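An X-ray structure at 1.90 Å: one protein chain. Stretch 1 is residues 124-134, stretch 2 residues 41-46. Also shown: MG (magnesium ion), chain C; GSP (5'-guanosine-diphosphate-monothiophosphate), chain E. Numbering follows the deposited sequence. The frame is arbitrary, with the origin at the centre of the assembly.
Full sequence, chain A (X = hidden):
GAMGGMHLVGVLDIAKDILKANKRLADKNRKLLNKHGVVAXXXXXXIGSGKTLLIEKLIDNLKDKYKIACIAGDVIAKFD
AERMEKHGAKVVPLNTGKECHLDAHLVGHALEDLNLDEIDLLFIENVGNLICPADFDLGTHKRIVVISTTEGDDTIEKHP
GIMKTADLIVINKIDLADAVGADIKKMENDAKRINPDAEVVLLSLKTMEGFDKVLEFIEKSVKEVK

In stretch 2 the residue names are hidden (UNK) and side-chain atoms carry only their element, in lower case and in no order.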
ATOM      1  N   ILE A 124      -7.792 -16.089  -3.111  1.00  9.26           N
ATOM      2  CA  ILE A 124      -6.411 -15.819  -2.732  1.00  9.09           C
ATOM      3  C   ILE A 124      -6.247 -14.350  -2.365  1.00  9.11           C
ATOM      4  O   ILE A 124      -6.471 -13.473  -3.204  1.00  8.75           O
ATOM      5  CB  ILE A 124      -5.420 -16.164  -3.872  1.00  9.06           C
ATOM      6  CG1 ILE A 124      -5.658 -17.582  -4.403  1.00  8.87           C
ATOM      7  CG2 ILE A 124      -3.973 -15.970  -3.400  1.00  9.26           C
ATOM      8  CD1 ILE A 124      -4.718 -17.978  -5.540  1.00  9.00           C
ATOM      9  N   GLU A 125      -5.868 -14.078  -1.118  1.00  9.16           N
ATOM     10  CA  GLU A 125      -5.541 -12.708  -0.740  1.00  9.82           C
ATOM     11  C   GLU A 125      -4.062 -12.446  -0.961  1.00 10.22           C
ATOM     12  O   GLU A 125      -3.209 -12.965  -0.238  1.00  9.98           O
ATOM     13  CB  GLU A 125      -5.938 -12.375   0.698  1.00  9.82           C
ATOM     14  CG  GLU A 125      -5.712 -10.903   1.023  1.00  9.47           C
ATOM     15  CD  GLU A 125      -6.338 -10.470   2.325  1.00  9.00           C
ATOM     16  OE1 GLU A 125      -7.267 -11.147   2.798  1.00  9.36           O
ATOM     17  OE2 GLU A 125      -5.897  -9.448   2.891  1.00  9.59           O
ATOM     18  N   ASN A 126      -3.780 -11.642  -1.979  1.00 10.78           N
ATOM     19  CA  ASN A 126      -2.425 -11.257  -2.321  1.00 11.56           C
ATOM     20  C   ASN A 126      -1.880 -10.283  -1.282  1.00 12.39           C
ATOM     21  O   ASN A 126      -2.622  -9.802  -0.421  1.00 12.38           O
ATOM     22  CB  ASN A 126      -2.421 -10.605  -3.707  1.00 11.25           C
ATOM     23  CG  ASN A 126      -1.183 -10.936  -4.509  1.00 11.18           C
ATOM     24  OD1 ASN A 126      -0.060 -10.910  -3.998  1.00 11.66           O
ATOM     25  ND2 ASN A 126      -1.382 -11.233  -5.784  1.00 10.58           N
ATOM     26  N   VAL A 127      -0.589  -9.982  -1.355  1.00 13.65           N
ATOM     27  CA  VAL A 127      -0.014  -8.999  -0.437  1.00 14.93           C
ATOM     28  C   VAL A 127      -0.521  -7.596  -0.815  1.00 15.33           C
ATOM     29  O   VAL A 127      -0.792  -7.327  -1.987  1.00 15.60           O
ATOM     30  CB  VAL A 127       1.536  -9.058  -0.394  1.00 15.11           C
ATOM     31  CG1 VAL A 127       2.040 -10.506  -0.420  1.00 15.98           C
ATOM     32  CG2 VAL A 127       2.129  -8.284  -1.531  1.00 15.95           C
ATOM     33  N   GLY A 128      -0.681  -6.726   0.183  1.00 16.11           N
ATOM     34  CA  GLY A 128      -1.166  -5.360  -0.045  1.00 16.84           C
ATOM     35  C   GLY A 128      -0.117  -4.474  -0.689  1.00 17.48           C
ATOM     36  O   GLY A 128       0.815  -4.023  -0.025  1.00 17.43           O
ATOM     37  N   ASN A 129      -0.283  -4.230  -1.990  1.00 18.39           N
ATOM     38  CA  ASN A 129       0.696  -3.533  -2.821  1.00 19.30           C
ATOM     39  C   ASN A 129       0.055  -3.310  -4.183  1.00 19.86           C
ATOM     40  O   ASN A 129      -0.506  -4.245  -4.761  1.00 19.70           O
ATOM     41  CB  ASN A 129       1.970  -4.384  -2.979  1.00 19.43           C
ATOM     42  CG  ASN A 129       3.171  -3.586  -3.499  1.00 20.61           C
ATOM     43  OD1 ASN A 129       3.140  -3.012  -4.589  1.00 21.69           O
ATOM     44  ND2 ASN A 129       4.247  -3.577  -2.721  1.00 21.55           N
ATOM     45  N   LEU A 130       0.135  -2.081  -4.693  1.00 20.30           N
ATOM     46  CA  LEU A 130      -0.445  -1.752  -5.997  1.00 20.95           C
ATOM     47  C   LEU A 130       0.562  -1.761  -7.151  1.00 21.74           C
ATOM     48  O   LEU A 130       0.220  -1.392  -8.277  1.00 21.87           O
ATOM     49  CB  LEU A 130      -1.172  -0.399  -5.945  1.00 20.73           C
ATOM     50  CG  LEU A 130      -2.526  -0.301  -5.238  1.00 20.29           C
ATOM     51  CD1 LEU A 130      -3.026   1.137  -5.284  1.00 19.16           C
ATOM     52  CD2 LEU A 130      -3.567  -1.249  -5.846  1.00 18.71           C
ATOM     53  N   ILE A 131       1.792  -2.186  -6.876  1.00 22.73           N
ATOM     54  CA  ILE A 131       2.854  -2.195  -7.885  1.00 23.49           C
ATOM     55  C   ILE A 131       3.219  -3.609  -8.360  1.00 23.83           C
ATOM     56  O   ILE A 131       2.897  -3.977  -9.494  1.00 23.93           O
ATOM     57  CB  ILE A 131       4.116  -1.407  -7.409  1.00 23.66           C
ATOM     58  CG1 ILE A 131       3.851   0.101  -7.405  1.00 23.76           C
ATOM     59  CG2 ILE A 131       5.311  -1.676  -8.308  1.00 24.12           C
ATOM     60  CD1 ILE A 131       3.351   0.641  -6.097  1.00 24.21           C
ATOM     61  N   CYS A 132       3.858  -4.395  -7.489  1.00 24.02           N
ATOM     62  CA  CYS A 132       4.442  -5.697  -7.862  1.00 24.24           C
ATOM     63  C   CYS A 132       3.469  -6.774  -8.357  1.00 23.98           C
ATOM     64  O   CYS A 132       3.782  -7.469  -9.330  1.00 23.89           O
ATOM     65  CB  CYS A 132       5.257  -6.282  -6.709  1.00 24.25           C
ATOM     66  SG  CYS A 132       6.361  -5.151  -5.868  1.00 26.12           S
ATOM     67  N   PRO A 133       2.311  -6.948  -7.678  1.00 23.83           N
ATOM     68  CA  PRO A 133       1.397  -8.019  -8.091  1.00 23.72           C
ATOM     69  C   PRO A 133       0.868  -7.902  -9.524  1.00 23.67           C
ATOM     70  O   PRO A 133       0.375  -8.888 -10.074  1.00 23.86           O
ATOM     71  CB  PRO A 133       0.242  -7.900  -7.084  1.00 23.70           C
ATOM     72  CG  PRO A 133       0.830  -7.208  -5.905  1.00 23.86           C
ATOM     73  CD  PRO A 133       1.788  -6.225  -6.502  1.00 23.68           C
ATOM     74  N   ALA A 134       0.979  -6.717 -10.123  1.00 23.59           N
ATOM     75  CA  ALA A 134       0.497  -6.486 -11.484  1.00 23.48           C
ATOM     76  C   ALA A 134       1.108  -7.455 -12.498  1.00 23.47           C
ATOM     77  O   ALA A 134       0.407  -7.962 -13.376  1.00 23.66           O
ATOM     78  CB  ALA A 134       0.758  -5.046 -11.903  1.00 23.42           C
ATOM     79  N   UNK A  41      -9.801 -16.855  -7.559  1.00 10.16           N
ATOM     80  CA  UNK A  41      -9.828 -15.396  -7.607  1.00  9.80           C
ATOM     81  C   UNK A  41      -8.632 -14.793  -6.865  1.00  9.46           C
ATOM     82  O   UNK A  41      -8.362 -15.138  -5.711  1.00  9.44           O
ATOM     83  c   UNK A  41     -14.166 -16.788  -8.306  1.00  9.78           C
ATOM     84  c   UNK A  41     -12.877 -14.374  -8.778  1.00  9.23           C
ATOM     85  c   UNK A  41     -11.143 -14.863  -7.015  1.00  9.58           C
ATOM     86  c   UNK A  41     -13.029 -16.441  -7.576  1.00  9.42           C
ATOM     87  c   UNK A  41     -14.663 -15.923  -9.268  1.00  9.24           C
ATOM     88  c   UNK A  41     -12.370 -15.236  -7.808  1.00  9.61           C
ATOM     89  c   UNK A  41     -14.020 -14.711  -9.508  1.00  9.71           C
ATOM     90  N   UNK A  42      -7.925 -13.891  -7.542  1.00  9.03           N
ATOM     91  CA  UNK A  42      -6.787 -13.175  -6.975  1.00  9.17           C
ATOM     92  C   UNK A  42      -7.259 -11.806  -6.459  1.00  9.36           C
ATOM     93  O   UNK A  42      -7.640 -10.938  -7.245  1.00  9.40           O
ATOM     94  c   UNK A  42      -5.691 -13.034  -8.050  1.00  9.16           C
ATOM     95  o   UNK A  42      -3.537 -12.100  -8.389  1.00 10.75           O
ATOM     96  c   UNK A  42      -4.449 -12.286  -7.566  1.00  9.49           C
ATOM     97  o   UNK A  42      -4.363 -11.885  -6.390  1.00 10.47           O
ATOM     98  N   UNK A  43      -7.249 -11.640  -5.136  1.00  9.32           N
ATOM     99  CA  UNK A  43      -7.644 -10.392  -4.490  1.00  9.55           C
ATOM    100  C   UNK A  43      -6.411  -9.545  -4.205  1.00 10.01           C
ATOM    101  O   UNK A  43      -5.631  -9.856  -3.300  1.00  9.72           O
ATOM    102  c   UNK A  43     -12.314 -12.356  -3.692  1.00  8.65           C
ATOM    103  c   UNK A  43     -11.190 -13.173  -3.746  1.00  8.04           C
ATOM    104  c   UNK A  43      -9.924 -12.621  -3.576  1.00  7.45           C
ATOM    105  c   UNK A  43     -10.895 -10.444  -3.310  1.00  7.98           C
ATOM    106  c   UNK A  43      -9.763 -11.252  -3.370  1.00  8.32           C
ATOM    107  c   UNK A  43     -12.169 -10.987  -3.475  1.00  8.42           C
ATOM    108  c   UNK A  43      -8.395 -10.662  -3.181  1.00  9.20           C
ATOM    109  N   UNK A  44      -6.244  -8.492  -4.999  1.00 10.60           N
ATOM    110  CA  UNK A  44      -5.159  -7.531  -4.847  1.00 11.91           C
ATOM    111  C   UNK A  44      -5.705  -6.219  -4.296  1.00 11.44           C
ATOM    112  O   UNK A  44      -6.912  -5.987  -4.319  1.00 11.43           O
ATOM    113  c   UNK A  44      -4.759  -8.355  -9.351  1.00 16.35           C
ATOM    114  s   UNK A  44      -3.202  -8.114  -8.493  1.00 14.84           S
ATOM    115  c   UNK A  44      -3.709  -8.435  -6.789  1.00 13.23           C
ATOM    116  c   UNK A  44      -4.489  -7.260  -6.203  1.00 11.60           C
ATOM    117  N   UNK A  45      -4.814  -5.364  -3.804  1.00 11.43           N
ATOM    118  CA  UNK A  45      -5.198  -4.029  -3.370  1.00 11.70           C
ATOM    119  C   UNK A  45      -4.127  -3.300  -2.589  1.00 11.97           C
ATOM    120  O   UNK A  45      -3.025  -3.822  -2.376  1.00 12.35           O
ATOM    121  N   UNK A  46      -4.455  -2.085  -2.162  1.00 11.76           N
ATOM    122  CA  UNK A  46      -3.562  -1.291  -1.326  1.00 11.89           C
ATOM    123  C   UNK A  46      -3.600  -1.824   0.110  1.00 11.87           C
ATOM    124  O   UNK A  46      -4.332  -2.773   0.409  1.00 12.50           O
ATOM    125  c   UNK A  46      -3.963   0.170  -1.375  1.00 11.75           C
TER
HETATM  126 MG    MG C 301      -6.240  -8.560   4.811  1.00  9.08          MG
HETATM  127  PG  GSP E 300      -4.398  -5.942   4.683  1.00 11.07           P
HETATM  128  O3B GSP E 300      -5.795  -5.144   4.733  1.00  9.62           O
HETATM  129  S1G GSP E 300      -3.402  -5.291   3.436  1.00 14.64           S
HETATM  130  O2G GSP E 300      -3.743  -5.733   6.061  1.00 11.12           O
HETATM  131  O3G GSP E 300      -4.680  -7.437   4.461  1.00 11.07           O
HETATM  132  PB  GSP E 300      -7.143  -5.603   3.974  1.00  7.54           P
HETATM  133  O1B GSP E 300      -7.139  -5.025   2.614  1.00  6.95           O
HETATM  134  O2B GSP E 300      -7.354  -7.062   3.980  1.00  6.70           O
HETATM  135  PA  GSP E 300      -9.219  -5.256   5.986  1.00  8.40           P
HETATM  136  O1A GSP E 300     -10.265  -6.199   5.525  1.00  7.61           O
HETATM  137  O2A GSP E 300      -8.431  -5.812   7.115  1.00  7.27           O
HETATM  138  O3A GSP E 300      -8.268  -4.771   4.780  1.00  7.92           O
HETATM  139  O5' GSP E 300      -9.925  -3.866   6.355  1.00  8.66           O
HETATM  140  C5' GSP E 300      -9.168  -2.753   6.789  1.00  9.19           C
HETATM  141  C4' GSP E 300     -10.019  -1.870   7.695  1.00  9.10           C
HETATM  142  O4' GSP E 300     -11.019  -1.201   6.945  1.00  8.82           O
HETATM  143  C3' GSP E 300     -10.746  -2.645   8.782  1.00  9.46           C
HETATM  144  O3' GSP E 300     -10.694  -1.837   9.935  1.00 10.23           O
HETATM  145  C2' GSP E 300     -12.169  -2.749   8.277  1.00  9.52           C
HETATM  146  O2' GSP E 300     -13.104  -2.776   9.322  1.00 11.22           O
HETATM  147  C1' GSP E 300     -12.309  -1.471   7.473  1.00  8.75           C
HETATM  148  N9  GSP E 300     -13.226  -1.508   6.323  1.00  8.24           N
HETATM  149  C8  GSP E 300     -13.199  -2.348   5.237  1.00  8.37           C
HETATM  150  N7  GSP E 300     -14.195  -1.981   4.402  1.00  8.78           N
HETATM  151  C5  GSP E 300     -14.841  -0.915   4.928  1.00  8.34           C
HETATM  152  C6  GSP E 300     -15.920  -0.147   4.491  1.00  8.74           C
HETATM  153  O6  GSP E 300     -16.473  -0.403   3.423  1.00  7.63           O
HETATM  154  N1  GSP E 300     -16.357   0.911   5.268  1.00  8.29           N
HETATM  155  C2  GSP E 300     -15.733   1.199   6.471  1.00  8.22           C
HETATM  156  N2  GSP E 300     -16.160   2.212   7.217  1.00  8.01           N
HETATM  157  N3  GSP E 300     -14.661   0.438   6.899  1.00  8.10           N
HETATM  158  C4  GSP E 300     -14.227  -0.600   6.133  1.00  8.28           C
HETATM  159  O   HOH W   1      -2.143  -6.344  -4.249  1.00 15.34           O
HETATM  160  O   HOH W   2      -6.584  -7.764   6.660  1.00  8.69           O

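Position 41 carries seven side-chain carbons: one CB, then a closed ring of six, with no heteroatom. A benzyl group fits, and the residue is F41. Its ring leads away from stretch 1; the nearest side-chain atom is CB, 5.3 Å from I124 N. The contact here is therefore made by the backbone: I124 N donates to F41 O at 2.8 Å, with an N-H...O angle of 167°.

Position 42 has two carbons, the second bearing two oxygens. One oxygen lies 3.1 Å from N126 ND2, and the N-H...O angle of 157° makes that oxygen an acceptor. A short, forked chain of this composition is a carboxylate, hence D42. Its chi1 of 180° carries the carboxylate to N126, whose own OD1 receives V127 N at 2.9 Å, which fixes the amide's orientation.

Position 43 again shows one carbon followed by a six-carbon ring, with I124 O at the ring edge, near its plane. The residue is F43. Both its N and its O face stretch 1: F43 N donates to I124 O at 2.8 Å, and N126 N donates to F43 O at 2.9 Å.

Position 44 is an unbranched chain of two carbons, a sulfur and a terminal carbon. The sulfur sits 3.7 Å from P133 CB, an apolar contact. A thioether of this length identifies M44; its CG also lies 3.8 Å from N126 ND2.

Position 45 has no side-chain atoms and is therefore G45. Its phi/psi of 168/-179 is almost fully extended. G45 O accepts from N129 N at 2.8 Å, though at a less linear 132°, and G128 CA approaches the same G45 O at 3.4 Å in a CA-H...O contact. On the same side, G45 N donates to water 1 at 2.9 Å; that water also lies 2.8 Å from V127 O and 2.7 Å from N129 O.

Position 46 has a single carbon, CB, 4.1 Å from L130 CD1. It is A46, its CB pointing away overall yet still touching the leucine.

The contact begins as a parallel strand pairing. I124 pairs with D42 and E125 with F43, at CA-CA distances of 5.0 and 4.9 Å, and the alternating bonds I124 N to F41 O, F43 N to I124 O and N126 N to F43 O hold the register. Beyond them, G45 O and water 1 tie down the loop of stretch 1, which still runs close at G128 and A46 (CA to CA 4.9 Å), while L130 and P133 add apolar packing. In all, 519 Å² is buried. From this framework E125 extends OE2 to the magnesium ion, at 2.1 Å from MG.

Stretch 2 (41-46) FDFMGA
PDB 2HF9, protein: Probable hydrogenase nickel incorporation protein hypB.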